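Local coordinates for protein succinate--CoA ligase subunit alpha (PDB 6MEL) that forms the alpha subunit of a two-chain succinate--CoA ligase, combining a Rossmann-type CoA binding domain with a second alpha/beta domain of the CoA-ligase family, at residues A75-V78 and G79-I83; F107-Q110 and Y111-K115; Q196-D199 and E200-A203; A219-I222 and K223-S227. All blocks are in the same frame, centred on the assembly; numbering follows the deposited sequence.

In the fold
The four sites are local contacts in two neighbouring alpha/beta regions of one subunit. Interactions 1 and 2 lie in consecutive helices, 78-87 and 102-115, with centres 12 Å apart, and touch directly: Val82 CG1 and Ala108 CB pack 3.8 Å apart. Interactions 3 and 4 belong to the CoA-ligase family region, where a tight turn and a helix end lie 15 Å apart between centres. A probable hydrogen bond of 2.9 Å from Ser227 N to Gln196 OE1 ties them together. The two pairs stay separate: nearest atoms of interactions 2 and 4 are about 15 Å apart, and interactions 1 and 3 lie on opposite sides of the chain's centre.

Interaction 1 of 4, residues A75-V78 and G79-I83; sequences AFAV and GDSVI
Ala77 and Val78 hand their carbonyl oxygens to Ser81 and Val82, and these two bonds build the first turn of helix 78-87 in the Rossmann-type domain, just after strand 68-71 and its loop. The backbone bonds come first. Ser81 N donates to Ala77 O at 2.9 Å, and Val82 N to Val78 O at 2.8 Å, so that the i to i+4 pattern is established from the outset of the helix. Side-chain contacts follow the same spacing. The Ser81 hydroxyl is turned back over the start of the helix, with OG on the far side of CB from the carbonyl carbon (chi1 -70°), which leaves it 3.2 Å from Ala77 O. One turn along the buried side, Val78 CG1 meets Val82 CG2 at 4.2 Å; both valines also lie against Val95 of strand 92-95, while Val82 touches Met117 as well. Phe76 points away from the turn and packs on an aromatic side chain of the other protein chain.

Water supplies the third kind of contact, linking the carbonyls of Ala75 and Phe76 to the first N-H groups of the helix. One molecule donates to Ala75 O, which also takes a weak backbone bond from Val78 N, and accepts from Gly79 N at 3.0 Å. A second does the same between Phe76 O and Asp80 N, the latter at 2.9 Å. Phe76 O also receives a third water, which spends its other hydrogen on the Asp80 carboxylate, lying 2.8 Å from OD2.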
loop_
_atom_site.group_PDB
_atom_site.type_symbol
_atom_site.label_atom_id
_atom_site.label_comp_id
_atom_site.label_asym_id
_atom_site.label_seq_id
_atom_site.Cartn_x
_atom_site.Cartn_y
_atom_site.Cartn_z
ATOM N N ALA A 75 -13.295 -6.123 -3.753
ATOM C CA ALA A 75 -11.903 -6.480 -3.797
ATOM C C ALA A 75 -11.707 -7.976 -4.082
ATOM O O ALA A 75 -10.779 -8.330 -4.832
ATOM C CB ALA A 75 -11.266 -6.077 -2.492
ATOM N N PHE A 76 -12.585 -8.829 -3.535
ATOM C CA PHE A 76 -12.452 -10.238 -3.690
ATOM C C PHE A 76 -12.770 -10.676 -5.122
ATOM O O PHE A 76 -12.478 -11.816 -5.448
ATOM C CB PHE A 76 -13.279 -11.020 -2.662
ATOM C CG PHE A 76 -14.771 -10.742 -2.701
ATOM C CD1 PHE A 76 -15.575 -11.293 -3.688
ATOM C CD2 PHE A 76 -15.370 -9.957 -1.718
ATOM C CE1 PHE A 76 -16.949 -11.035 -3.728
ATOM C CE2 PHE A 76 -16.741 -9.690 -1.755
ATOM C CZ PHE A 76 -17.529 -10.241 -2.757
ATOM N N ALA A 77 -13.379 -9.800 -5.935
ATOM C CA ALA A 77 -13.850 -10.144 -7.274
ATOM C C ALA A 77 -12.985 -9.478 -8.355
ATOM O O ALA A 77 -13.153 -9.758 -9.551
ATOM C CB ALA A 77 -15.341 -9.766 -7.426
ATOM N N VAL A 78 -12.083 -8.589 -7.959
ATOM C CA VAL A 78 -11.401 -7.686 -8.921
ATOM C C VAL A 78 -10.567 -8.511 -9.915
ATOM O O VAL A 78 -10.654 -8.316 -11.112
ATOM C CB VAL A 78 -10.561 -6.580 -8.233
ATOM C CG1 VAL A 78 -9.551 -5.947 -9.206
ATOM C CG2 VAL A 78 -11.452 -5.480 -7.629
ATOM N N GLY A 79 -9.773 -9.448 -9.404
ATOM C CA GLY A 79 -8.886 -10.202 -10.235
ATOM C C GLY A 79 -9.651 -10.952 -11.298
ATOM O O GLY A 79 -9.296 -10.880 -12.466
ATOM N N ASP A 80 -10.672 -11.699 -10.869
ATOM C CA ASP A 80 -11.508 -12.458 -11.787
ATOM C C ASP A 80 -12.262 -11.541 -12.762
ATOM O O ASP A 80 -12.412 -11.930 -13.950
ATOM C CB ASP A 80 -12.449 -13.419 -11.062
ATOM C CG ASP A 80 -11.690 -14.547 -10.387
ATOM O OD1 ASP A 80 -10.458 -14.711 -10.688
ATOM O OD2 ASP A 80 -12.290 -15.191 -9.518
ATOM N N SER A 81 -12.653 -10.333 -12.328
ATOM C CA SER A 81 -13.373 -9.389 -13.222
ATOM C C SER A 81 -12.419 -8.803 -14.264
ATOM O O SER A 81 -12.849 -8.590 -15.423
ATOM C CB SER A 81 -14.112 -8.294 -12.467
ATOM O OG SER A 81 -15.216 -8.858 -11.775
ATOM N N VAL A 82 -11.139 -8.592 -13.892
ATOM C CA VAL A 82 -10.154 -8.127 -14.855
ATOM C C VAL A 82 -9.889 -9.238 -15.894
ATOM O O VAL A 82 -9.864 -8.977 -17.111
ATOM C CB VAL A 82 -8.856 -7.672 -14.161
ATOM C CG1 VAL A 82 -7.733 -7.451 -15.176
ATOM C CG2 VAL A 82 -9.109 -6.428 -13.338
ATOM N N ILE A 83 -9.729 -10.475 -15.419
ATOM C CA ILE A 83 -9.521 -11.631 -16.285
ATOM C C ILE A 83 -10.727 -11.801 -17.227
ATOM O O ILE A 83 -10.533 -12.035 -18.379
ATOM C CB ILE A 83 -9.238 -12.892 -15.446
ATOM C CG1 ILE A 83 -7.838 -12.800 -14.825
ATOM C CG2 ILE A 83 -9.389 -14.163 -16.275
ATOM C CD1 ILE A 83 -7.556 -13.885 -13.807
HETATM O O HOH W 1 -9.520 -10.201 -6.491
HETATM O O HOH W 2 -10.885 -12.266 -8.062
HETATM O O HOH W 3 -13.313 -13.793 -7.382
#

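Interaction 2 of 4, residues F107-Q110 and Y111-K115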
loop_
_atom_site.group_PDB
_atom_site.type_symbol
_atom_site.label_atom_id
_atom_site.label_comp_id
_atom_site.label_asym_id
_atom_site.label_seq_id
_atom_site.Cartn_x
_atom_site.Cartn_y
_atom_site.Cartn_z
ATOM N N PHE A 107 -1.525 -11.928 -11.255
ATOM C CA PHE A 107 -2.002 -12.904 -12.244
ATOM C C PHE A 107 -2.955 -12.253 -13.260
ATOM O O PHE A 107 -2.844 -12.517 -14.465
ATOM C CB PHE A 107 -2.679 -14.101 -11.577
ATOM C CG PHE A 107 -1.699 -15.110 -11.035
ATOM C CD1 PHE A 107 -0.936 -15.882 -11.904
ATOM C CD2 PHE A 107 -1.528 -15.274 -9.669
ATOM C CE1 PHE A 107 -0.006 -16.783 -11.411
ATOM C CE2 PHE A 107 -0.616 -16.201 -9.178
ATOM C CZ PHE A 107 0.117 -16.980 -10.053
ATOM N N ALA A 108 -3.824 -11.351 -12.808
ATOM C CA ALA A 108 -4.793 -10.737 -13.732
ATOM C C ALA A 108 -4.074 -9.843 -14.747
ATOM O O ALA A 108 -4.418 -9.854 -15.919
ATOM C CB ALA A 108 -5.866 -9.982 -13.006
ATOM N N LYS A 109 -3.055 -9.112 -14.315
ATOM C CA LYS A 109 -2.292 -8.300 -15.226
ATOM C C LYS A 109 -1.533 -9.141 -16.270
ATOM O O LYS A 109 -1.450 -8.727 -17.413
ATOM C CB LYS A 109 -1.310 -7.375 -14.503
ATOM C CG LYS A 109 -0.577 -6.445 -15.466
ATOM C CD LYS A 109 -0.003 -5.240 -14.832
ATOM C CE LYS A 109 0.791 -4.365 -15.764
ATOM N NZ LYS A 109 1.709 -3.546 -14.975
ATOM N N GLN A 110 -0.937 -10.265 -15.864
ATOM C CA GLN A 110 -0.225 -11.111 -16.821
ATOM C C GLN A 110 -1.225 -11.556 -17.902
ATOM O O GLN A 110 -0.922 -11.541 -19.088
ATOM C CB GLN A 110 0.395 -12.352 -16.165
ATOM C CG GLN A 110 1.664 -12.101 -15.360
ATOM C CD GLN A 110 2.473 -13.377 -15.250
ATOM O OE1 GLN A 110 2.044 -14.445 -15.681
ATOM N NE2 GLN A 110 3.672 -13.276 -14.700
ATOM N N TYR A 111 -2.459 -11.878 -17.504
ATOM C CA TYR A 111 -3.445 -12.325 -18.497
ATOM C C TYR A 111 -3.872 -11.151 -19.391
ATOM O O TYR A 111 -3.954 -11.271 -20.613
ATOM C CB TYR A 111 -4.620 -13.045 -17.839
ATOM C CG TYR A 111 -5.516 -13.723 -18.848
ATOM C CD1 TYR A 111 -5.044 -14.774 -19.629
ATOM C CD2 TYR A 111 -6.826 -13.339 -19.030
ATOM C CE1 TYR A 111 -5.835 -15.389 -20.580
ATOM C CE2 TYR A 111 -7.651 -13.982 -19.949
ATOM C CZ TYR A 111 -7.154 -15.006 -20.738
ATOM O OH TYR A 111 -7.932 -15.694 -21.629
ATOM N N ALA A 112 -4.141 -9.998 -18.783
ATOM C CA ALA A 112 -4.474 -8.793 -19.534
ATOM C C ALA A 112 -3.369 -8.475 -20.549
ATOM O O ALA A 112 -3.660 -8.210 -21.702
ATOM C CB ALA A 112 -4.699 -7.654 -18.599
ATOM N N ASN A 113 -2.106 -8.535 -20.114
ATOM C CA ASN A 113 -0.979 -8.282 -21.017
ATOM C C ASN A 113 -1.038 -9.219 -22.213
ATOM O O ASN A 113 -0.882 -8.783 -23.320
ATOM C CB ASN A 113 0.376 -8.454 -20.328
ATOM C CG ASN A 113 0.672 -7.382 -19.289
ATOM O OD1 ASN A 113 0.056 -6.324 -19.266
ATOM N ND2 ASN A 113 1.664 -7.636 -18.463
ATOM N N LYS A 114 -1.252 -10.511 -21.972
ATOM C CA LYS A 114 -1.241 -11.458 -23.047
ATOM C C LYS A 114 -2.402 -11.172 -24.005
ATOM O O LYS A 114 -2.253 -11.283 -25.203
ATOM C CB LYS A 114 -1.392 -12.894 -22.549
ATOM C CG LYS A 114 -1.494 -13.882 -23.708
ATOM C CD LYS A 114 -1.402 -15.316 -23.315
ATOM C CE LYS A 114 -2.734 -15.919 -23.007
ATOM N NZ LYS A 114 -2.614 -17.377 -22.846
ATOM N N LYS A 115 -3.562 -10.797 -23.487
ATOM C CA LYS A 115 -4.720 -10.549 -24.380
ATOM C C LYS A 115 -4.676 -9.159 -25.038
ATOM O O LYS A 115 -5.527 -8.867 -25.843
ATOM C CB LYS A 115 -6.025 -10.714 -23.596
ATOM C CG LYS A 115 -6.168 -12.082 -22.932
ATOM C CD LYS A 115 -6.109 -13.254 -23.887
ATOM C CE LYS A 115 -7.137 -13.115 -24.998
ATOM N NZ LYS A 115 -7.113 -14.326 -25.837
#
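Lys109 and Asn113 are joined by a backbone hydrogen bond, and the side chain of Asn113 packs over it. Asn113 N donates to Lys109 O at 2.8 Å, in a ladder of four such bonds that also includes Ala112 N to Ala108 O at 2.9 Å, Tyr111 N to Phe107 O, and Lys114 N to Gln110 O. The amide of Asn113 is folded back along its own helix (chi1 -69°), bringing CG within 3.1 Å of Lys109 O, though the amide makes no hydrogen bond to that oxygen. From there it lies across the root of the lysine, and OD1 and ND2 are each 3.9 Å from Lys109 CG. The rest of the lysine runs out extended, and NZ finds its partners beyond the turn: Ile184 O and, as a salt bridge, an acidic side chain of the other protein chain. Gln110 NE2 donates a hydrogen bond to an acidic side chain of that chain. Tyr111 OH is anchored by Asp87 OD1, and one face of its ring carries Lys115 CG, 3.7 Å above the plane and toward the rim. Ala108 and Tyr111 press on helix 78-87, in a beta-alpha-beta unit where helix 102-115 links strand 92-95 to strand 118-120.

Interaction 3 of 4, residues Q196-D199 and E200-A203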
loop_
_atom_site.group_PDB
_atom_site.type_symbol
_atom_site.label_atom_id
_atom_site.label_comp_id
_atom_site.label_asym_id
_atom_site.label_seq_id
_atom_site.Cartn_x
_atom_site.Cartn_y
_atom_site.Cartn_z
ATOM N N GLN A 196 2.352 13.127 -25.258
ATOM C CA GLN A 196 3.323 13.696 -26.172
ATOM C C GLN A 196 2.727 13.705 -27.592
ATOM O O GLN A 196 2.930 14.643 -28.321
ATOM C CB GLN A 196 4.621 12.888 -26.111
ATOM C CG GLN A 196 5.707 13.326 -27.098
ATOM C CD GLN A 196 6.227 14.706 -26.770
ATOM O OE1 GLN A 196 6.524 15.024 -25.624
ATOM N NE2 GLN A 196 6.314 15.558 -27.777
ATOM N N LYS A 197 1.968 12.670 -27.942
ATOM C CA LYS A 197 1.293 12.561 -29.258
ATOM C C LYS A 197 -0.023 13.351 -29.327
ATOM O O LYS A 197 -0.568 13.436 -30.369
ATOM C CB LYS A 197 0.915 11.107 -29.561
ATOM C CG LYS A 197 2.080 10.138 -29.733
ATOM C CD LYS A 197 1.621 8.809 -30.298
ATOM C CE LYS A 197 1.409 7.750 -29.241
ATOM N NZ LYS A 197 2.683 7.031 -28.983
ATOM N N ASP A 198 -0.582 13.811 -28.200
ATOM C CA ASP A 198 -1.855 14.509 -28.163
ATOM C C ASP A 198 -1.574 16.003 -28.369
ATOM O O ASP A 198 -0.980 16.687 -27.492
ATOM C CB ASP A 198 -2.590 14.254 -26.834
ATOM C CG ASP A 198 -3.773 15.182 -26.621
ATOM O OD1 ASP A 198 -4.272 15.642 -27.636
ATOM O OD2 ASP A 198 -4.174 15.443 -25.446
ATOM N N ASP A 199 -2.007 16.527 -29.521
ATOM C CA ASP A 199 -1.785 17.935 -29.873
ATOM C C ASP A 199 -2.495 18.888 -28.904
ATOM O O ASP A 199 -2.042 19.953 -28.753
ATOM C CB ASP A 199 -2.232 18.255 -31.304
ATOM C CG ASP A 199 -1.318 17.686 -32.369
ATOM O OD1 ASP A 199 -0.231 17.189 -32.014
ATOM O OD2 ASP A 199 -1.716 17.723 -33.552
ATOM N N GLU A 200 -3.586 18.476 -28.242
ATOM C CA GLU A 200 -4.293 19.354 -27.305
ATOM C C GLU A 200 -3.514 19.480 -25.990
ATOM O O GLU A 200 -3.843 20.326 -25.188
ATOM C CB GLU A 200 -5.712 18.848 -27.004
ATOM C CG GLU A 200 -6.538 18.494 -28.253
ATOM C CD GLU A 200 -6.542 19.624 -29.271
ATOM O OE1 GLU A 200 -6.943 20.726 -28.866
ATOM O OE2 GLU A 200 -6.055 19.434 -30.430
ATOM N N THR A 201 -2.531 18.607 -25.727
ATOM C CA THR A 201 -1.843 18.701 -24.454
ATOM C C THR A 201 -0.521 19.462 -24.651
ATOM O O THR A 201 0.264 19.107 -25.531
ATOM C CB THR A 201 -1.660 17.312 -23.829
ATOM O OG1 THR A 201 -2.933 16.721 -23.524
ATOM C CG2 THR A 201 -0.813 17.385 -22.580
ATOM N N LYS A 202 -0.265 20.484 -23.833
ATOM C CA LYS A 202 1.016 21.236 -23.946
ATOM C C LYS A 202 1.948 21.001 -22.760
ATOM O O LYS A 202 3.110 21.338 -22.817
ATOM C CB LYS A 202 0.711 22.719 -24.083
ATOM C CG LYS A 202 -0.047 22.987 -25.362
ATOM C CD LYS A 202 -0.263 24.426 -25.623
ATOM C CE LYS A 202 -0.535 24.674 -27.101
ATOM N NZ LYS A 202 -1.571 25.721 -27.261
ATOM N N ALA A 203 1.431 20.440 -21.672
ATOM C CA ALA A 203 2.255 20.204 -20.500
ATOM C C ALA A 203 1.611 19.082 -19.698
ATOM O O ALA A 203 0.422 18.858 -19.824
ATOM C CB ALA A 203 2.356 21.469 -19.695
#
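Asp198 grips the two residues that follow its neighbour, closing a type I beta turn from Asp198 to Thr201 with an Asx turn built on the same aspartate. The turn joins helix 188-197 to strand 203-209. Its closing bond is made by the backbone: Thr201 N donates to Asp198 O at 3.0 Å.

The side chain leaves the backbone with CG opposite the main-chain N (chi1 168°), which swings the carboxylate over the turn. CB itself only skirts the contact, 4.1 Å from Thr201 OG1. At CG the chain forks, and each oxygen takes a different residue. OD1 receives Glu200 N at 3.0 Å, the bond that defines the Asx turn, the donor standing well above the carboxylate plane; it also rests 3.6 Å from Glu200 CB. OD2 accepts the Thr201 hydroxyl, again from above the plane, and a second hydrogen bond from Ser2 N. Buried as it is, the carboxylate thus has donors at both ends, which would be expected to steady its negative charge. Thr201 OG1 in turn is hydrogen-bonded to Ser173 OG.

On the exposed side, the Glu200 chain bends at chi2 (-51°) and curls back toward Asp199, while its OE2 stays 5.0 Å from Asp198 OD1. Of the three hydrogen bonds across the turn the hydroxyl's is the shortest, with Thr201 OG1 2.6 Å from Asp198 OD2.

Interaction 4 of 4, residues A219-I222 and K223-S227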
loop_
_atom_site.group_PDB
_atom_site.type_symbol
_atom_site.label_atom_id
_atom_site.label_comp_id
_atom_site.label_asym_id
_atom_site.label_seq_id
_atom_site.Cartn_x
_atom_site.Cartn_y
_atom_site.Cartn_z
ATOM N N ALA A 219 12.167 9.351 -15.087
ATOM C CA ALA A 219 12.951 10.579 -15.237
ATOM C C ALA A 219 13.824 10.509 -16.507
ATOM O O ALA A 219 13.776 11.370 -17.371
ATOM C CB ALA A 219 13.768 10.803 -14.014
ATOM N N LYS A 220 14.567 9.423 -16.648
ATOM C CA LYS A 220 15.417 9.238 -17.799
ATOM C C LYS A 220 14.566 9.111 -19.060
ATOM O O LYS A 220 14.881 9.684 -20.090
ATOM C CB LYS A 220 16.238 7.970 -17.634
ATOM C CG LYS A 220 17.257 7.772 -18.740
ATOM C CD LYS A 220 17.748 6.371 -18.758
ATOM C CE LYS A 220 19.251 6.317 -18.669
ATOM N NZ LYS A 220 19.705 5.071 -19.321
ATOM N N PHE A 221 13.473 8.353 -18.946
ATOM C CA PHE A 221 12.560 8.192 -20.021
ATOM C C PHE A 221 12.082 9.561 -20.528
ATOM O O PHE A 221 11.968 9.749 -21.734
ATOM C CB PHE A 221 11.402 7.297 -19.605
ATOM C CG PHE A 221 10.332 7.180 -20.651
ATOM C CD1 PHE A 221 10.409 6.191 -21.623
ATOM C CD2 PHE A 221 9.293 8.093 -20.707
ATOM C CE1 PHE A 221 9.437 6.109 -22.614
ATOM C CE2 PHE A 221 8.323 8.009 -21.697
ATOM C CZ PHE A 221 8.395 7.011 -22.638
ATOM N N ILE A 222 11.705 10.472 -19.623
ATOM C CA ILE A 222 11.247 11.819 -20.003
ATOM C C ILE A 222 12.355 12.540 -20.806
ATOM O O ILE A 222 12.128 13.058 -21.912
ATOM C CB ILE A 222 10.773 12.608 -18.767
ATOM C CG1 ILE A 222 9.409 12.095 -18.289
ATOM C CG2 ILE A 222 10.714 14.105 -19.052
ATOM C CD1 ILE A 222 9.148 12.358 -16.833
ATOM N N LYS A 223 13.567 12.553 -20.255
ATOM C CA LYS A 223 14.682 13.211 -20.907
ATOM C C LYS A 223 14.828 12.717 -22.350
ATOM O O LYS A 223 14.979 13.495 -23.231
ATOM C CB LYS A 223 15.973 12.927 -20.136
ATOM C CG LYS A 223 17.215 13.603 -20.711
ATOM C CD LYS A 223 17.119 15.100 -20.630
ATOM C CE LYS A 223 18.468 15.745 -20.865
ATOM N NZ LYS A 223 18.308 17.061 -21.521
ATOM N N GLU A 224 14.749 11.404 -22.553
ATOM C CA GLU A 224 15.008 10.786 -23.824
ATOM C C GLU A 224 13.797 10.839 -24.762
ATOM O O GLU A 224 13.985 10.738 -25.948
ATOM C CB GLU A 224 15.503 9.353 -23.622
ATOM C CG GLU A 224 16.977 9.317 -23.248
ATOM C CD GLU A 224 17.517 8.018 -22.663
ATOM O OE1 GLU A 224 16.839 6.983 -22.781
ATOM O OE2 GLU A 224 18.626 8.048 -22.077
ATOM N N ASN A 225 12.562 10.979 -24.270
ATOM C CA ASN A 225 11.427 10.731 -25.175
ATOM C C ASN A 225 10.367 11.831 -25.159
ATOM O O ASN A 225 9.536 11.842 -26.033
ATOM C CB ASN A 225 10.739 9.405 -24.866
ATOM C CG ASN A 225 11.676 8.239 -25.041
ATOM O OD1 ASN A 225 11.838 7.753 -26.145
ATOM N ND2 ASN A 225 12.343 7.825 -23.983
ATOM N N ILE A 226 10.318 12.664 -24.121
ATOM C CA ILE A 226 9.187 13.553 -23.918
ATOM C C ILE A 226 9.711 14.987 -23.977
ATOM O O ILE A 226 10.403 15.429 -23.062
ATOM C CB ILE A 226 8.508 13.253 -22.561
ATOM C CG1 ILE A 226 8.142 11.774 -22.419
ATOM C CG2 ILE A 226 7.298 14.139 -22.342
ATOM C CD1 ILE A 226 7.015 11.332 -23.323
ATOM N N SER A 227 9.306 15.747 -24.993
ATOM C CA SER A 227 9.799 17.122 -25.117
ATOM C C SER A 227 8.807 18.135 -24.523
ATOM O O SER A 227 9.160 19.271 -24.251
ATOM C CB SER A 227 10.119 17.415 -26.573
ATOM O OG SER A 227 8.930 17.350 -27.329
#
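Ala219 opens the series by accepting Lys223 N on its carbonyl oxygen at 3.1 Å. Lys220 does the same for Glu224 N, and here the side chains join in: the aliphatic part of the lysine crosses the glutamate at a slant, with CG 3.6 Å from Glu224 OE2. Lys220 NZ and Glu224 OE2, 4.2 Å apart, are opposite charges near each other but too distant for a salt bridge.

Phe221 takes part through both its carbonyl and its ring. The oxygen accepts Asn225 ND2 at 3.0 Å, in the carbonyl plane and on a lone pair, plus a weak bond from Asn225 N. This places the amide over one face of the phenyl ring, planes 25° apart, with ND2 3.4 Å above the ring and offset toward its rim. Asn225 CB adds a CH-pi contact over the face. Helix 214-225 connects strand 203-209 to strand 230-235 in a beta-alpha-beta unit, and Phe221 also leans on Lys189 and Ser193 of helix 188-197. On the same side of the ring plane as Asn225 but out past the rim, Ile226 CG1 approaches Phe221 CE2 obliquely, 3.8 Å away.

Ile222 comes last, and its carbonyl oxygen takes two donors. Ile226 N binds at 2.9 Å, whereas Asn225 N approaches from above the carbonyl plane, 69° out of it. The Ile222 side chain faces Leu192 and Ile271, and its CG2 lies 4.2 Å from Ile226 CB.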